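Local coordinates for protein ethylbenzene dehydrogenase alpha-subunit (Aromatoleum aromaticum, PDB 2IVF) that belongs to the molybdopterin oxidoreductase family and, as the alpha subunit of its enzyme, binds molybdenum, two pterin guanine dinucleotide cofactors and an iron/sulfur cluster, at residues Glu71-Asp75 / Arg99-Arg105; Gln108-Thr112 / Asn123-Cys127. One frame throughout, in Å; residues are numbered along the deposited sequence.

Contact 1. Residues Glu71-Asp75 / Arg99-Arg105; sequences EWKWD and RNGIVWR
Arg99 reaches along the backbone of Glu71-Asp75. Its CB lies 3.9 Å from the CA of Trp74; CG then takes the place between the backbone N and the carbonyl carbon (chi1 65°), and the chain runs extended to NE, bringing CD to 3.3 Å from the O of Lys73. At the tip, NH1 serves two carbonyls, both near the guanidinium plane. Its bond to Lys73 O, 2.9 Å, is fairly straight, whereas Glu71 O, at 2.8 Å, is met from above its carbonyl plane. NH2 reaches Glu71 OE1 at 3.4 Å in a salt bridge whose hydrogen bond is weak, the two planes 46° apart. Arg99 ends the middle strand of a three-stranded antiparallel sheet, and a type I' turn from Arg99 to Ile102 leads into the last strand, where Trp104 and Arg105 both face Tyr97 in a classic beta bulge. The Trp104 ring is layered between two arginines, with Arg99 NH1 over the centre of one face and Arg105 CD on the other. At the edge of this ring, CZ3 meets Trp74 CE3 at 3.7 Å. Trp74 CZ3 in turn sits over the face of Trp72, whose NE1 is hydrogen-bonded to the O of Thr350 of the beta subunit. At the turn, Asp75 OD2 receives the N of Asn100 at 2.9 Å from above the carboxylate plane, and a water links OD2 to Gly101 N.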
ATOM      1  N   GLU A  71       1.834  27.647  -5.706  1.00 29.34           N
ATOM      2  CA  GLU A  71       2.167  26.402  -5.040  1.00 28.62           C
ATOM      3  C   GLU A  71       3.205  25.576  -5.800  1.00 26.94           C
ATOM      4  O   GLU A  71       3.874  24.713  -5.210  1.00 27.30           O
ATOM      5  CB  GLU A  71       0.923  25.538  -4.880  1.00 30.36           C
ATOM      6  CG  GLU A  71      -0.021  26.053  -3.816  1.00 33.79           C
ATOM      7  CD  GLU A  71       0.496  25.774  -2.414  1.00 36.65           C
ATOM      8  OE1 GLU A  71       1.435  24.949  -2.249  1.00 41.00           O
ATOM      9  OE2 GLU A  71      -0.032  26.404  -1.493  1.00 39.63           O
ATOM     10  N   TRP A  72       3.290  25.800  -7.101  1.00 25.78           N
ATOM     11  CA  TRP A  72       4.125  25.001  -7.992  1.00 24.94           C
ATOM     12  C   TRP A  72       5.505  25.709  -8.072  1.00 24.52           C
ATOM     13  O   TRP A  72       5.922  26.276  -9.101  1.00 23.81           O
ATOM     14  CB  TRP A  72       3.432  24.820  -9.364  1.00 24.52           C
ATOM     15  CG  TRP A  72       4.166  23.912 -10.229  1.00 23.56           C
ATOM     16  CD1 TRP A  72       4.754  24.228 -11.401  1.00 24.03           C
ATOM     17  CD2 TRP A  72       4.500  22.556  -9.964  1.00 22.24           C
ATOM     18  NE1 TRP A  72       5.403  23.158 -11.904  1.00 24.12           N
ATOM     19  CE2 TRP A  72       5.289  22.113 -11.043  1.00 23.64           C
ATOM     20  CE3 TRP A  72       4.194  21.647  -8.924  1.00 23.77           C
ATOM     21  CZ2 TRP A  72       5.768  20.799 -11.141  1.00 21.78           C
ATOM     22  CZ3 TRP A  72       4.704  20.356  -9.007  1.00 22.04           C
ATOM     23  CH2 TRP A  72       5.499  19.959 -10.095  1.00 23.08           C
ATOM     24  N   LYS A  73       6.186  25.665  -6.933  1.00 23.99           N
ATOM     25  CA  LYS A  73       7.451  26.349  -6.712  1.00 24.50           C
ATOM     26  C   LYS A  73       8.200  25.571  -5.647  1.00 24.18           C
ATOM     27  O   LYS A  73       7.591  24.932  -4.811  1.00 25.20           O
ATOM     28  CB  LYS A  73       7.208  27.772  -6.214  1.00 25.14           C
ATOM     29  CG  LYS A  73       6.713  28.635  -7.302  1.00 26.06           C
ATOM     30  CD  LYS A  73       6.340  29.970  -6.837  1.00 26.30           C
ATOM     31  CE  LYS A  73       5.631  30.726  -7.942  1.00 27.17           C
ATOM     32  NZ  LYS A  73       6.568  31.637  -8.620  1.00 29.52           N
ATOM     33  N   TRP A  74       9.519  25.618  -5.690  1.00 24.06           N
ATOM     34  CA  TRP A  74      10.333  24.883  -4.739  1.00 24.40           C
ATOM     35  C   TRP A  74      11.746  25.436  -4.822  1.00 24.16           C
ATOM     36  O   TRP A  74      12.042  26.243  -5.699  1.00 23.25           O
ATOM     37  CB  TRP A  74      10.327  23.390  -5.041  1.00 24.61           C
ATOM     38  CG  TRP A  74      10.746  23.055  -6.401  1.00 25.21           C
ATOM     39  CD1 TRP A  74      12.034  22.859  -6.837  1.00 26.18           C
ATOM     40  CD2 TRP A  74       9.897  22.876  -7.568  1.00 27.11           C
ATOM     41  NE1 TRP A  74      12.034  22.601  -8.192  1.00 25.43           N
ATOM     42  CE2 TRP A  74      10.746  22.577  -8.656  1.00 25.44           C
ATOM     43  CE3 TRP A  74       8.513  22.943  -7.793  1.00 25.21           C
ATOM     44  CZ2 TRP A  74      10.263  22.362  -9.942  1.00 25.27           C
ATOM     45  CZ3 TRP A  74       8.034  22.705  -9.087  1.00 24.96           C
ATOM     46  CH2 TRP A  74       8.895  22.405 -10.130  1.00 25.27           C
ATOM     47  N   ASP A  75      12.605  25.007  -3.906  1.00 24.46           N
ATOM     48  CA  ASP A  75      13.978  25.531  -3.875  1.00 24.68           C
ATOM     49  C   ASP A  75      14.968  24.601  -4.575  1.00 24.92           C
ATOM     50  O   ASP A  75      15.877  25.058  -5.264  1.00 25.81           O
ATOM     51  CB  ASP A  75      14.424  25.742  -2.422  1.00 24.86           C
ATOM     52  CG  ASP A  75      13.650  26.869  -1.714  1.00 26.73           C
ATOM     53  OD1 ASP A  75      13.128  27.772  -2.400  1.00 25.71           O
ATOM     54  OD2 ASP A  75      13.619  26.868  -0.457  1.00 27.84           O
ATOM     55  N   ARG A  99      11.590  22.757  -0.064  1.00 26.63           N
ATOM     56  CA  ARG A  99      11.494  24.167   0.012  1.00 28.77           C
ATOM     57  C   ARG A  99      11.412  24.656   1.442  1.00 29.34           C
ATOM     58  O   ARG A  99      10.947  23.951   2.340  1.00 28.46           O
ATOM     59  CB  ARG A  99      10.371  24.698  -0.876  1.00 29.53           C
ATOM     60  CG  ARG A  99       9.042  24.293  -0.493  1.00 29.66           C
ATOM     61  CD  ARG A  99       8.031  24.774  -1.529  1.00 29.10           C
ATOM     62  NE  ARG A  99       6.728  24.658  -0.929  1.00 27.75           N
ATOM     63  CZ  ARG A  99       5.561  24.714  -1.557  1.00 26.94           C
ATOM     64  NH1 ARG A  99       5.470  24.877  -2.882  1.00 23.48           N
ATOM     65  NH2 ARG A  99       4.465  24.585  -0.812  1.00 24.94           N
ATOM     66  N   ASN A 100      11.964  25.850   1.646  1.00 30.94           N
ATOM     67  CA  ASN A 100      12.046  26.406   2.983  1.00 31.68           C
ATOM     68  C   ASN A 100      12.688  25.378   3.917  1.00 31.23           C
ATOM     69  O   ASN A 100      12.246  25.221   5.034  1.00 32.41           O
ATOM     70  CB  ASN A 100      10.630  26.766   3.465  1.00 33.18           C
ATOM     71  CG  ASN A 100       9.892  27.714   2.494  1.00 35.90           C
ATOM     72  OD1 ASN A 100      10.495  28.623   1.924  1.00 41.60           O
ATOM     73  ND2 ASN A 100       8.583  27.505   2.324  1.00 40.69           N
ATOM     74  N   GLY A 101      13.707  24.659   3.436  1.00 30.53           N
ATOM     75  CA  GLY A 101      14.445  23.672   4.246  1.00 30.44           C
ATOM     76  C   GLY A 101      13.691  22.408   4.664  1.00 30.20           C
ATOM     77  O   GLY A 101      14.116  21.694   5.555  1.00 31.77           O
ATOM     78  N   ILE A 102      12.578  22.121   3.992  1.00 28.83           N
ATOM     79  CA  ILE A 102      11.690  21.034   4.350  1.00 28.36           C
ATOM     80  C   ILE A 102      11.374  20.222   3.086  1.00 26.17           C
ATOM     81  O   ILE A 102      11.296  20.795   1.988  1.00 24.96           O
ATOM     82  CB  ILE A 102      10.409  21.686   4.981  1.00 29.24           C
ATOM     83  CG1 ILE A 102      10.759  22.280   6.363  1.00 33.02           C
ATOM     84  CG2 ILE A 102       9.288  20.783   5.116  1.00 30.68           C
ATOM     85  CD1 ILE A 102      11.458  21.323   7.285  1.00 36.31           C
ATOM     86  N   VAL A 103      11.182  18.913   3.221  1.00 25.52           N
ATOM     87  CA  VAL A 103      10.646  18.127   2.088  1.00 24.84           C
ATOM     88  C   VAL A 103       9.172  18.468   1.870  1.00 24.41           C
ATOM     89  O   VAL A 103       8.301  18.119   2.673  1.00 24.46           O
ATOM     90  CB  VAL A 103      10.777  16.614   2.301  1.00 24.86           C
ATOM     91  CG1 VAL A 103      10.113  15.839   1.127  1.00 20.13           C
ATOM     92  CG2 VAL A 103      12.270  16.214   2.492  1.00 25.03           C
ATOM     93  N   TRP A 104       8.890  19.151   0.783  1.00 24.19           N
ATOM     94  CA  TRP A 104       7.537  19.532   0.452  1.00 23.54           C
ATOM     95  C   TRP A 104       6.761  18.366  -0.164  1.00 23.67           C
ATOM     96  O   TRP A 104       5.665  18.051   0.265  1.00 23.18           O
ATOM     97  CB  TRP A 104       7.596  20.696  -0.503  1.00 23.91           C
ATOM     98  CG  TRP A 104       6.338  20.975  -1.175  1.00 24.11           C
ATOM     99  CD1 TRP A 104       5.095  21.049  -0.631  1.00 25.76           C
ATOM    100  CD2 TRP A 104       6.198  21.248  -2.552  1.00 25.60           C
ATOM    101  NE1 TRP A 104       4.172  21.320  -1.633  1.00 25.94           N
ATOM    102  CE2 TRP A 104       4.842  21.470  -2.810  1.00 26.13           C
ATOM    103  CE3 TRP A 104       7.087  21.284  -3.609  1.00 25.52           C
ATOM    104  CZ2 TRP A 104       4.376  21.738  -4.072  1.00 25.08           C
ATOM    105  CZ3 TRP A 104       6.619  21.599  -4.856  1.00 25.69           C
ATOM    106  CH2 TRP A 104       5.291  21.798  -5.078  1.00 25.34           C
ATOM    107  N   ARG A 105       7.345  17.730  -1.181  1.00 23.63           N
ATOM    108  CA  ARG A 105       6.682  16.606  -1.845  1.00 23.42           C
ATOM    109  C   ARG A 105       7.712  15.838  -2.631  1.00 23.67           C
ATOM    110  O   ARG A 105       8.887  16.251  -2.711  1.00 22.72           O
ATOM    111  CB  ARG A 105       5.610  17.100  -2.810  1.00 23.75           C
ATOM    112  CG  ARG A 105       6.189  17.772  -4.003  1.00 23.48           C
ATOM    113  CD  ARG A 105       5.121  18.253  -4.918  1.00 22.65           C
ATOM    114  NE  ARG A 105       4.443  17.179  -5.634  1.00 22.30           N
ATOM    115  CZ  ARG A 105       4.785  16.713  -6.844  1.00 19.13           C
ATOM    116  NH1 ARG A 105       5.833  17.164  -7.478  1.00 19.91           N
ATOM    117  NH2 ARG A 105       4.068  15.769  -7.406  1.00 22.40           N
TER
HETATM  118  O   HOH W   1      14.925  24.995   0.880  1.00 31.45           O
HETATM  119  O   HOH W   2      13.323  29.303   0.530  1.00 49.24           O

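Contact 2. Residues Gln108-Thr112 / Asn123-Cys127. With SF4 (iron/sulfur cluster), chain K.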
ATOM      1  N   GLN A 108       7.694  10.708  -8.956  1.00 22.14           N
ATOM      2  CA  GLN A 108       8.498   9.718  -9.666  1.00 21.72           C
ATOM      3  C   GLN A 108       9.276  10.389 -10.763  1.00 21.24           C
ATOM      4  O   GLN A 108       8.738  11.191 -11.499  1.00 21.26           O
ATOM      5  CB  GLN A 108       7.644   8.646 -10.324  1.00 21.50           C
ATOM      6  CG  GLN A 108       6.858   7.780  -9.370  1.00 21.19           C
ATOM      7  CD  GLN A 108       5.402   8.245  -9.202  1.00 23.20           C
ATOM      8  OE1 GLN A 108       5.121   9.453  -8.973  1.00 20.51           O
ATOM      9  NE2 GLN A 108       4.459   7.272  -9.303  1.00 23.04           N
ATOM     10  N   ALA A 109      10.540  10.004 -10.912  1.00 21.52           N
ATOM     11  CA  ALA A 109      11.328  10.491 -12.017  1.00 20.82           C
ATOM     12  C   ALA A 109      10.897   9.826 -13.324  1.00 20.61           C
ATOM     13  O   ALA A 109      10.910  10.477 -14.341  1.00 22.27           O
ATOM     14  CB  ALA A 109      12.833  10.296 -11.741  1.00 20.41           C
ATOM     15  N   ALA A 110      10.490   8.560 -13.275  1.00 20.32           N
ATOM     16  CA  ALA A 110      10.018   7.829 -14.468  1.00 21.17           C
ATOM     17  C   ALA A 110      11.125   7.823 -15.555  1.00 21.23           C
ATOM     18  O   ALA A 110      10.948   8.287 -16.694  1.00 20.25           O
ATOM     19  CB  ALA A 110       8.673   8.470 -14.996  1.00 20.22           C
ATOM     20  N   GLN A 111      12.278   7.299 -15.164  1.00 21.08           N
ATOM     21  CA  GLN A 111      13.467   7.226 -16.001  1.00 22.17           C
ATOM     22  C   GLN A 111      14.038   5.798 -15.958  1.00 22.80           C
ATOM     23  O   GLN A 111      15.251   5.610 -15.905  1.00 23.22           O
ATOM     24  CB  GLN A 111      14.518   8.248 -15.507  1.00 23.04           C
ATOM     25  CG  GLN A 111      14.084   9.692 -15.742  1.00 23.61           C
ATOM     26  CD  GLN A 111      15.074  10.722 -15.313  1.00 23.87           C
ATOM     27  OE1 GLN A 111      15.822  10.548 -14.379  1.00 25.40           O
ATOM     28  NE2 GLN A 111      15.097  11.823 -16.038  1.00 25.58           N
ATOM     29  N   THR A 112      13.157   4.811 -16.030  1.00 22.39           N
ATOM     30  CA  THR A 112      13.577   3.399 -16.042  1.00 23.68           C
ATOM     31  C   THR A 112      13.116   2.764 -17.343  1.00 23.88           C
ATOM     32  O   THR A 112      11.987   2.307 -17.460  1.00 24.91           O
ATOM     33  CB  THR A 112      13.049   2.654 -14.840  1.00 23.93           C
ATOM     34  OG1 THR A 112      13.359   3.396 -13.671  1.00 24.33           O
ATOM     35  CG2 THR A 112      13.633   1.234 -14.766  1.00 23.60           C
ATOM     36  N   ASN A 123       8.277   2.498 -16.233  1.00 22.40           N
ATOM     37  CA  ASN A 123       7.834   3.800 -15.781  1.00 21.91           C
ATOM     38  C   ASN A 123       6.357   3.826 -15.410  1.00 22.03           C
ATOM     39  O   ASN A 123       5.560   3.128 -16.032  1.00 22.81           O
ATOM     40  CB  ASN A 123       8.085   4.799 -16.862  1.00 22.39           C
ATOM     41  CG  ASN A 123       9.553   5.030 -17.078  1.00 23.14           C
ATOM     42  OD1 ASN A 123      10.317   5.079 -16.116  1.00 23.20           O
ATOM     43  ND2 ASN A 123       9.949   5.183 -18.323  1.00 20.02           N
ATOM     44  N   PRO A 124       5.962   4.696 -14.471  1.00 22.00           N
ATOM     45  CA  PRO A 124       6.784   5.588 -13.672  1.00 21.20           C
ATOM     46  C   PRO A 124       7.306   5.010 -12.404  1.00 22.60           C
ATOM     47  O   PRO A 124       8.027   5.716 -11.690  1.00 21.59           O
ATOM     48  CB  PRO A 124       5.810   6.713 -13.308  1.00 21.71           C
ATOM     49  CG  PRO A 124       4.460   6.050 -13.218  1.00 21.46           C
ATOM     50  CD  PRO A 124       4.510   4.905 -14.223  1.00 20.75           C
ATOM     51  N   LEU A 125       6.910   3.778 -12.100  1.00 21.65           N
ATOM     52  CA  LEU A 125       7.159   3.189 -10.793  1.00 22.96           C
ATOM     53  C   LEU A 125       6.382   3.952  -9.722  1.00 23.90           C
ATOM     54  O   LEU A 125       5.499   4.753 -10.040  1.00 24.51           O
ATOM     55  CB  LEU A 125       8.675   3.136 -10.460  1.00 22.98           C
ATOM     56  CG  LEU A 125       9.534   2.203 -11.333  1.00 23.36           C
ATOM     57  CD1 LEU A 125      11.014   2.521 -11.081  1.00 22.11           C
ATOM     58  CD2 LEU A 125       9.162   0.696 -11.113  1.00 21.71           C
ATOM     59  N   GLY A 126       6.685   3.666  -8.451  1.00 23.72           N
ATOM     60  CA  GLY A 126       6.079   4.373  -7.366  1.00 23.75           C
ATOM     61  C   GLY A 126       4.826   3.717  -6.801  1.00 24.01           C
ATOM     62  O   GLY A 126       4.290   2.730  -7.331  1.00 23.65           O
ATOM     63  N   CYS A 127       4.415   4.260  -5.655  1.00 23.41           N
ATOM     64  CA  CYS A 127       3.188   3.870  -5.010  1.00 23.58           C
ATOM     65  C   CYS A 127       2.697   5.003  -4.136  1.00 23.68           C
ATOM     66  O   CYS A 127       3.365   6.069  -4.022  1.00 22.16           O
ATOM     67  CB  CYS A 127       3.377   2.638  -4.208  1.00 23.36           C
ATOM     68  SG  CYS A 127       4.134   2.858  -2.555  1.00 23.54           S
TER
HETATM   69 FE1  SF4 K1984       6.397   2.548  -2.883  1.00 26.13          FE
HETATM   70 FE2  SF4 K1984       8.444   2.382  -4.659  1.00 25.31          FE
HETATM   71 FE3  SF4 K1984       8.823   3.652  -2.348  1.00 24.94          FE
HETATM   72 FE4  SF4 K1984       8.524   0.924  -2.372  1.00 25.16          FE
HETATM   73  S1  SF4 K1984      10.274   2.086  -3.213  1.00 26.63           S
HETATM   74  S2  SF4 K1984       7.512   2.472  -0.914  1.00 23.36           S
HETATM   75  S3  SF4 K1984       7.054   0.719  -4.111  1.00 24.81           S
HETATM   76  S4  SF4 K1984       7.386   4.311  -4.023  1.00 26.13           S
HETATM   77  O   HOH W   3      10.655   6.532 -11.188  1.00 17.35           O
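Asn123 OD1 takes the backbone N of Thr112 at 2.9 Å, in the carbonyl plane and on a lone pair, with an N-H...O angle of 169°. The bond spans the cluster-binding loop in the N-terminal iron/sulfur part of this molybdopterin oxidoreductase: Cys127 SG binds FE1 at 2.3 Å, and Cys86 and Cys92 also line the cluster's pocket. The two side-chain amides of the contact work in opposite senses. Where Asn123 offers its oxygen to 108-112, Gln108 gives its nitrogen to 123-127: NE2 reaches Leu125 O at 2.8 Å, with the acceptor in the plane of the Gln108 amide but the donor tilted 23° from the Leu125 carbonyl plane. A bend at chi2 (97°) turns this amide along the far segment, and the CB and CG of Gln108 each pass Pro124 O at 3.3 Å. The same NE2 also bonds the O of Gln229 of the beta subunit, so two carbonyls hold the amide's rotation. Between the polar ends, Ala110 CB packs on the CB of Pro124, a residue preceded by a cis peptide bond. Leu125 crosses Thr112 at about a right angle, CD1 against OG1, a hydroxyl that is hydrogen-bonded to Gln767. Gly126 brings its bare CA to the cluster and to Gln108 NE2. A water bridges the backbones, accepting from Ala110 N and donating to Pro124 O at 2.8 Å.

Contact 1 lies toward the periphery, about 38 Å from the chain's centre, and contact 2 is buried, about 25 Å from it; their own centres are 20 Å apart. The strand 102-108 links them: contact 1 uses its start and contact 2 begins at its end, so one closes before the other opens. The chemistry changes accordingly. At 71-75 / 99-105, charged groups and packed indoles join a loop to a hairpin, with water at the exposed turn. At 108-112 / 123-127, neutral amides and an alanine-proline contact join two irregular segments beside the metal cluster. The beta subunit borders both.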